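Local coordinates for protein aspartokinase (PDB 3L76) that probably catalyses the ATP-dependent phosphorylation of the beta-carboxyl group of aspartate, and binds lysine and threonine at its ACT domains, at residues I78-S82 and I93-G97; S305-G309 and Q446-R450. All blocks are in the same frame, centred on the assembly; numbering follows the deposited sequence.

Contact 1 (I78-S82 and I93-G97); sequences IALLS and ISLTG
Helical 78-82, an inner piece of helix 63-87, runs nearly antiparallel to the extended strand 93-96, at 162° with the axes 7.8 Å apart at closest approach. Only ten residues separate the two segments: the helix and the strand that follows it form an alpha-beta unit of the amino acid kinase fold, the helix packed on the sheet. CA atoms pair closest at I78 with S94 and at S82 with I93, both 6.0 Å. I78, S82 and S94 point across the gap, while L80 and L95 turn away. I78, chi1 p and chi2 t, extends along the strand: its CD1 lies 3.7 Å from S94 CB and 3.5 Å from L95 O, and the side chain also packs on V132 and A134 of strand 130-138. The two serines meet at the dimer interface, where E65 OE1 of the second subunit is hydrogen-bonded to both S82 OG and S94 OG. S94, chi1 m, sets its OG 3.0 Å from I78 O, the same carbonyl that takes the helical bond from S82 N at 3.1 Å.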
ATOM      1  N   ILE A  78       0.887   1.980  10.893  1.00 47.67           N
ATOM      2  CA  ILE A  78       0.054   1.369  11.930  1.00 58.10           C
ATOM      3  C   ILE A  78       0.421  -0.101  12.186  1.00 67.59           C
ATOM      4  O   ILE A  78       0.277  -0.595  13.303  1.00 73.75           O
ATOM      5  CB  ILE A  78      -1.457   1.516  11.629  1.00 75.81           C
ATOM      6  CG1 ILE A  78      -1.891   0.579  10.497  1.00 77.11           C
ATOM      7  CG2 ILE A  78      -1.808   2.987  11.313  1.00 58.58           C
ATOM      8  CD1 ILE A  78      -3.403   0.539  10.293  1.00 70.08           C
ATOM      9  N   ALA A  79       0.896  -0.797  11.156  1.00 57.97           N
ATOM     10  CA  ALA A  79       1.387  -2.157  11.336  1.00 72.67           C
ATOM     11  C   ALA A  79       2.607  -2.122  12.253  1.00 76.67           C
ATOM     12  O   ALA A  79       2.653  -2.809  13.273  1.00 58.12           O
ATOM     13  CB  ALA A  79       1.726  -2.805   9.984  1.00 55.24           C
ATOM     14  N   LEU A  80       3.586  -1.292  11.904  1.00 65.88           N
ATOM     15  CA  LEU A  80       4.793  -1.181  12.711  1.00 64.59           C
ATOM     16  C   LEU A  80       4.461  -0.840  14.151  1.00 57.28           C
ATOM     17  O   LEU A  80       4.857  -1.551  15.079  1.00 66.02           O
ATOM     18  CB  LEU A  80       5.768  -0.162  12.112  1.00 56.55           C
ATOM     19  CG  LEU A  80       6.693  -0.798  11.070  1.00 88.33           C
ATOM     20  CD1 LEU A  80       7.353  -2.047  11.641  1.00 80.15           C
ATOM     21  CD2 LEU A  80       5.931  -1.167   9.819  1.00101.17           C
ATOM     22  N   LEU A  81       3.716   0.243  14.328  1.00 56.57           N
ATOM     23  CA  LEU A  81       3.399   0.739  15.662  1.00 66.67           C
ATOM     24  C   LEU A  81       2.695  -0.286  16.554  1.00 70.83           C
ATOM     25  O   LEU A  81       3.001  -0.393  17.746  1.00 73.19           O
ATOM     26  CB  LEU A  81       2.557   2.012  15.578  1.00 70.34           C
ATOM     27  CG  LEU A  81       2.189   2.613  16.942  1.00 67.07           C
ATOM     28  CD1 LEU A  81       3.442   3.010  17.703  1.00 61.92           C
ATOM     29  CD2 LEU A  81       1.252   3.795  16.799  1.00 69.46           C
ATOM     30  N   SER A  82       1.743  -1.022  15.986  1.00 67.91           N
ATOM     31  CA  SER A  82       0.972  -1.977  16.771  1.00 70.11           C
ATOM     32  C   SER A  82       1.824  -3.201  17.135  1.00 73.32           C
ATOM     33  O   SER A  82       1.600  -3.818  18.173  1.00 72.47           O
ATOM     34  CB  SER A  82      -0.340  -2.362  16.067  1.00 75.47           C
ATOM     35  OG  SER A  82      -0.171  -3.446  15.179  1.00 68.60           O
ATOM     36  N   ILE A  93      -4.101  -3.269  18.051  1.00 64.88           N
ATOM     37  CA  ILE A  93      -4.684  -3.829  16.835  1.00 58.97           C
ATOM     38  C   ILE A  93      -4.814  -2.771  15.751  1.00 75.28           C
ATOM     39  O   ILE A  93      -5.221  -1.643  16.019  1.00 81.69           O
ATOM     40  CB  ILE A  93      -6.074  -4.444  17.094  1.00 65.03           C
ATOM     41  CG1 ILE A  93      -6.571  -5.194  15.852  1.00 47.43           C
ATOM     42  CG2 ILE A  93      -7.080  -3.364  17.550  1.00 70.78           C
ATOM     43  CD1 ILE A  93      -7.970  -5.791  16.020  1.00 61.78           C
ATOM     44  N   SER A  94      -4.480  -3.143  14.522  1.00 69.91           N
ATOM     45  CA  SER A  94      -4.564  -2.217  13.400  1.00 63.33           C
ATOM     46  C   SER A  94      -5.860  -2.372  12.624  1.00 77.23           C
ATOM     47  O   SER A  94      -6.134  -3.436  12.080  1.00 69.56           O
ATOM     48  CB  SER A  94      -3.381  -2.404  12.457  1.00 55.69           C
ATOM     49  OG  SER A  94      -2.162  -2.294  13.166  1.00 92.34           O
ATOM     50  N   LEU A  95      -6.652  -1.301  12.577  1.00 78.30           N
ATOM     51  CA  LEU A  95      -7.861  -1.263  11.759  1.00 63.78           C
ATOM     52  C   LEU A  95      -7.652  -0.407  10.499  1.00 66.92           C
ATOM     53  O   LEU A  95      -6.857   0.535  10.494  1.00 52.99           O
ATOM     54  CB  LEU A  95      -9.054  -0.753  12.567  1.00 50.55           C
ATOM     55  CG  LEU A  95      -9.580  -1.677  13.656  1.00 65.47           C
ATOM     56  CD1 LEU A  95     -10.885  -1.126  14.214  1.00 59.50           C
ATOM     57  CD2 LEU A  95      -9.770  -3.086  13.103  1.00 53.93           C
ATOM     58  N   THR A  96      -8.385  -0.742   9.439  1.00 66.09           N
ATOM     59  CA  THR A  96      -8.171  -0.157   8.121  1.00 79.92           C
ATOM     60  C   THR A  96      -9.496  -0.041   7.369  1.00 76.84           C
ATOM     61  O   THR A  96     -10.454  -0.761   7.666  1.00 51.52           O
ATOM     62  CB  THR A  96      -7.192  -1.027   7.291  1.00 62.22           C
ATOM     63  OG1 THR A  96      -6.037  -0.266   6.924  1.00 54.43           O
ATOM     64  CG2 THR A  96      -7.868  -1.569   6.041  1.00 60.77           C
ATOM     65  N   GLY A  97      -9.548   0.880   6.407  1.00 61.83           N
ATOM     66  CA  GLY A  97     -10.683   1.005   5.504  1.00 42.72           C
ATOM     67  C   GLY A  97     -12.053   0.866   6.142  1.00 56.25           C
ATOM     68  O   GLY A  97     -12.354   1.524   7.131  1.00 54.33           O
TER

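Contact 2 (S305-G309 and Q446-R450); sequences SIHDG and QIAIR
Two ACT domains of the regulatory region meet here: the irregular loop 305-309, between strands 302-303 and 311-318 of one, lies over one face of the sheet at the extended segment 446-450, in the inner strand 437-453 of another. The CA atoms of I306 and A448 are nearest, at 7.2 Å. Apolar packing centres on I306, extended with chi1 and chi2 both t, whose CD1 rests 3.6 Å from A448 CB; A448 and Q446 point toward the loop, whereas I447 and I449 point away. The polar part belongs to R450. With chi1 and chi2 m and the rest of the chain extended, its guanidinium swings to the loop, lies with one face over I306 CG2 (3.6 Å from R450 NH1), and puts R450 NH2 over a face of the H307 ring, 3.7 Å from H307 CE1. D492 forms a salt bridge with the same guanidinium. H307 ND1 bonds to G309 O at 2.8 Å. R450 NH1 and NH2 both donate to H307 O, at 2.6 and 2.9 Å.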
ATOM      1  N   SER A 305      -9.139  51.024   2.268  1.00 32.49           N
ATOM      2  CA  SER A 305      -8.591  50.534   1.005  1.00 37.44           C
ATOM      3  C   SER A 305      -7.386  51.374   0.581  1.00 39.99           C
ATOM      4  O   SER A 305      -6.758  52.039   1.408  1.00 31.23           O
ATOM      5  CB  SER A 305      -9.672  50.490  -0.080  1.00 19.68           C
ATOM      6  OG  SER A 305      -9.160  50.030  -1.323  1.00 44.98           O
ATOM      7  N   ILE A 306      -7.059  51.321  -0.703  1.00 38.31           N
ATOM      8  CA  ILE A 306      -5.883  52.002  -1.226  1.00 40.84           C
ATOM      9  C   ILE A 306      -6.026  53.535  -1.206  1.00 39.77           C
ATOM     10  O   ILE A 306      -7.135  54.071  -1.333  1.00 44.91           O
ATOM     11  CB  ILE A 306      -5.548  51.494  -2.649  1.00 38.44           C
ATOM     12  CG1 ILE A 306      -4.172  51.997  -3.075  1.00 52.05           C
ATOM     13  CG2 ILE A 306      -6.617  51.904  -3.647  1.00 32.93           C
ATOM     14  CD1 ILE A 306      -3.736  51.508  -4.408  1.00 23.33           C
ATOM     15  N   HIS A 307      -4.901  54.227  -1.040  1.00 34.06           N
ATOM     16  CA  HIS A 307      -4.880  55.694  -1.024  1.00 35.57           C
ATOM     17  C   HIS A 307      -5.449  56.282  -2.311  1.00 30.94           C
ATOM     18  O   HIS A 307      -5.468  55.638  -3.363  1.00 32.18           O
ATOM     19  CB  HIS A 307      -3.454  56.202  -0.840  1.00 34.98           C
ATOM     20  CG  HIS A 307      -2.589  55.954  -2.034  1.00 48.74           C
ATOM     21  ND1 HIS A 307      -2.378  56.902  -3.008  1.00 47.44           N
ATOM     22  CD2 HIS A 307      -1.929  54.845  -2.437  1.00 34.24           C
ATOM     23  CE1 HIS A 307      -1.596  56.396  -3.945  1.00 54.32           C
ATOM     24  NE2 HIS A 307      -1.320  55.147  -3.628  1.00 43.94           N
ATOM     25  N   ASP A 308      -5.946  57.503  -2.207  1.00 39.89           N
ATOM     26  CA  ASP A 308      -6.357  58.272  -3.362  1.00 39.92           C
ATOM     27  C   ASP A 308      -5.544  59.570  -3.331  1.00 44.59           C
ATOM     28  O   ASP A 308      -5.770  60.427  -2.470  1.00 31.08           O
ATOM     29  CB  ASP A 308      -7.865  58.539  -3.328  1.00 36.85           C
ATOM     30  CG  ASP A 308      -8.335  59.423  -4.482  1.00 65.53           C
ATOM     31  OD1 ASP A 308      -7.485  59.973  -5.222  1.00 52.29           O
ATOM     32  OD2 ASP A 308      -9.562  59.569  -4.649  1.00 72.42           O
ATOM     33  N   GLY A 309      -4.588  59.689  -4.255  1.00 50.18           N
ATOM     34  CA  GLY A 309      -3.607  60.759  -4.225  1.00 52.63           C
ATOM     35  C   GLY A 309      -2.834  60.736  -2.919  1.00 57.86           C
ATOM     36  O   GLY A 309      -2.349  59.685  -2.493  1.00 42.42           O
ATOM     37  N   GLN A 446       0.353  43.777  -3.514  1.00 51.46           N
ATOM     38  CA  GLN A 446      -0.903  44.510  -3.570  1.00 46.61           C
ATOM     39  C   GLN A 446      -1.270  44.815  -5.010  1.00 43.00           C
ATOM     40  O   GLN A 446      -0.433  45.225  -5.801  1.00 48.69           O
ATOM     41  CB  GLN A 446      -0.798  45.798  -2.773  1.00 31.68           C
ATOM     42  CG  GLN A 446      -2.003  46.707  -2.890  1.00 39.99           C
ATOM     43  CD  GLN A 446      -1.704  48.102  -2.375  1.00 51.23           C
ATOM     44  OE1 GLN A 446      -2.224  48.522  -1.351  1.00 48.27           O
ATOM     45  NE2 GLN A 446      -0.840  48.816  -3.079  1.00 66.52           N
ATOM     46  N   ILE A 447      -2.522  44.581  -5.360  1.00 36.04           N
ATOM     47  CA  ILE A 447      -3.010  44.952  -6.674  1.00 56.07           C
ATOM     48  C   ILE A 447      -4.342  45.664  -6.514  1.00 44.89           C
ATOM     49  O   ILE A 447      -5.275  45.127  -5.928  1.00 65.28           O
ATOM     50  CB  ILE A 447      -3.202  43.737  -7.598  1.00 52.77           C
ATOM     51  CG1 ILE A 447      -1.912  42.935  -7.705  1.00 40.18           C
ATOM     52  CG2 ILE A 447      -3.664  44.192  -8.984  1.00 47.56           C
ATOM     53  CD1 ILE A 447      -2.025  41.762  -8.635  1.00 29.56           C
ATOM     54  N   ALA A 448      -4.425  46.878  -7.032  1.00 42.41           N
ATOM     55  CA  ALA A 448      -5.647  47.639  -6.928  1.00 44.32           C
ATOM     56  C   ALA A 448      -6.213  47.891  -8.293  1.00 36.81           C
ATOM     57  O   ALA A 448      -5.496  48.175  -9.249  1.00 39.94           O
ATOM     58  CB  ALA A 448      -5.422  48.951  -6.204  1.00 38.66           C
ATOM     59  N   ILE A 449      -7.524  47.781  -8.379  1.00 35.97           N
ATOM     60  CA  ILE A 449      -8.185  48.149  -9.593  1.00 30.96           C
ATOM     61  C   ILE A 449      -9.031  49.413  -9.360  1.00 41.58           C
ATOM     62  O   ILE A 449     -10.050  49.396  -8.677  1.00 50.94           O
ATOM     63  CB  ILE A 449      -8.869  46.913 -10.261  1.00 39.75           C
ATOM     64  CG1 ILE A 449     -10.231  47.254 -10.805  1.00 23.69           C
ATOM     65  CG2 ILE A 449      -8.878  45.689  -9.334  1.00 39.54           C
ATOM     66  CD1 ILE A 449     -10.162  48.068 -12.076  1.00 67.26           C
ATOM     67  N   ARG A 450      -8.544  50.529  -9.896  1.00 49.74           N
ATOM     68  CA  ARG A 450      -9.174  51.839  -9.720  1.00 37.94           C
ATOM     69  C   ARG A 450     -10.489  51.949 -10.497  1.00 45.05           C
ATOM     70  O   ARG A 450     -10.573  51.532 -11.648  1.00 45.08           O
ATOM     71  CB  ARG A 450      -8.238  52.961 -10.193  1.00 27.54           C
ATOM     72  CG  ARG A 450      -6.885  53.095  -9.484  1.00 24.64           C
ATOM     73  CD  ARG A 450      -6.992  53.838  -8.184  1.00 33.98           C
ATOM     74  NE  ARG A 450      -5.681  54.126  -7.616  1.00 38.61           N
ATOM     75  CZ  ARG A 450      -5.505  54.626  -6.396  1.00 53.60           C
ATOM     76  NH1 ARG A 450      -6.556  54.879  -5.633  1.00 34.78           N
ATOM     77  NH2 ARG A 450      -4.285  54.865  -5.932  1.00 44.86           N
TER

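In the fold
The two contacts sit on opposite sides of the chain's centre, their own centres 55 Å apart, and share no helix or strand. Contact 1 is a fully buried piece of the kinase domain joining neighbours in sequence, a helix and the next strand; contact 2 is partly buried and joins segments of two ACT domains that lie 137 residues apart in sequence. Their chemistry follows. In contact 1 small hydroxyls serve an interior that is closed by the second subunit, so those of S82 and S94 meet E65 of that subunit. Contact 2 has no other chain of the assembly on it: a long charged side chain reaches over a loop to the carbonyl of H307, with D492 of its own chain as its ionic partner. Both nevertheless include an isoleucine packing.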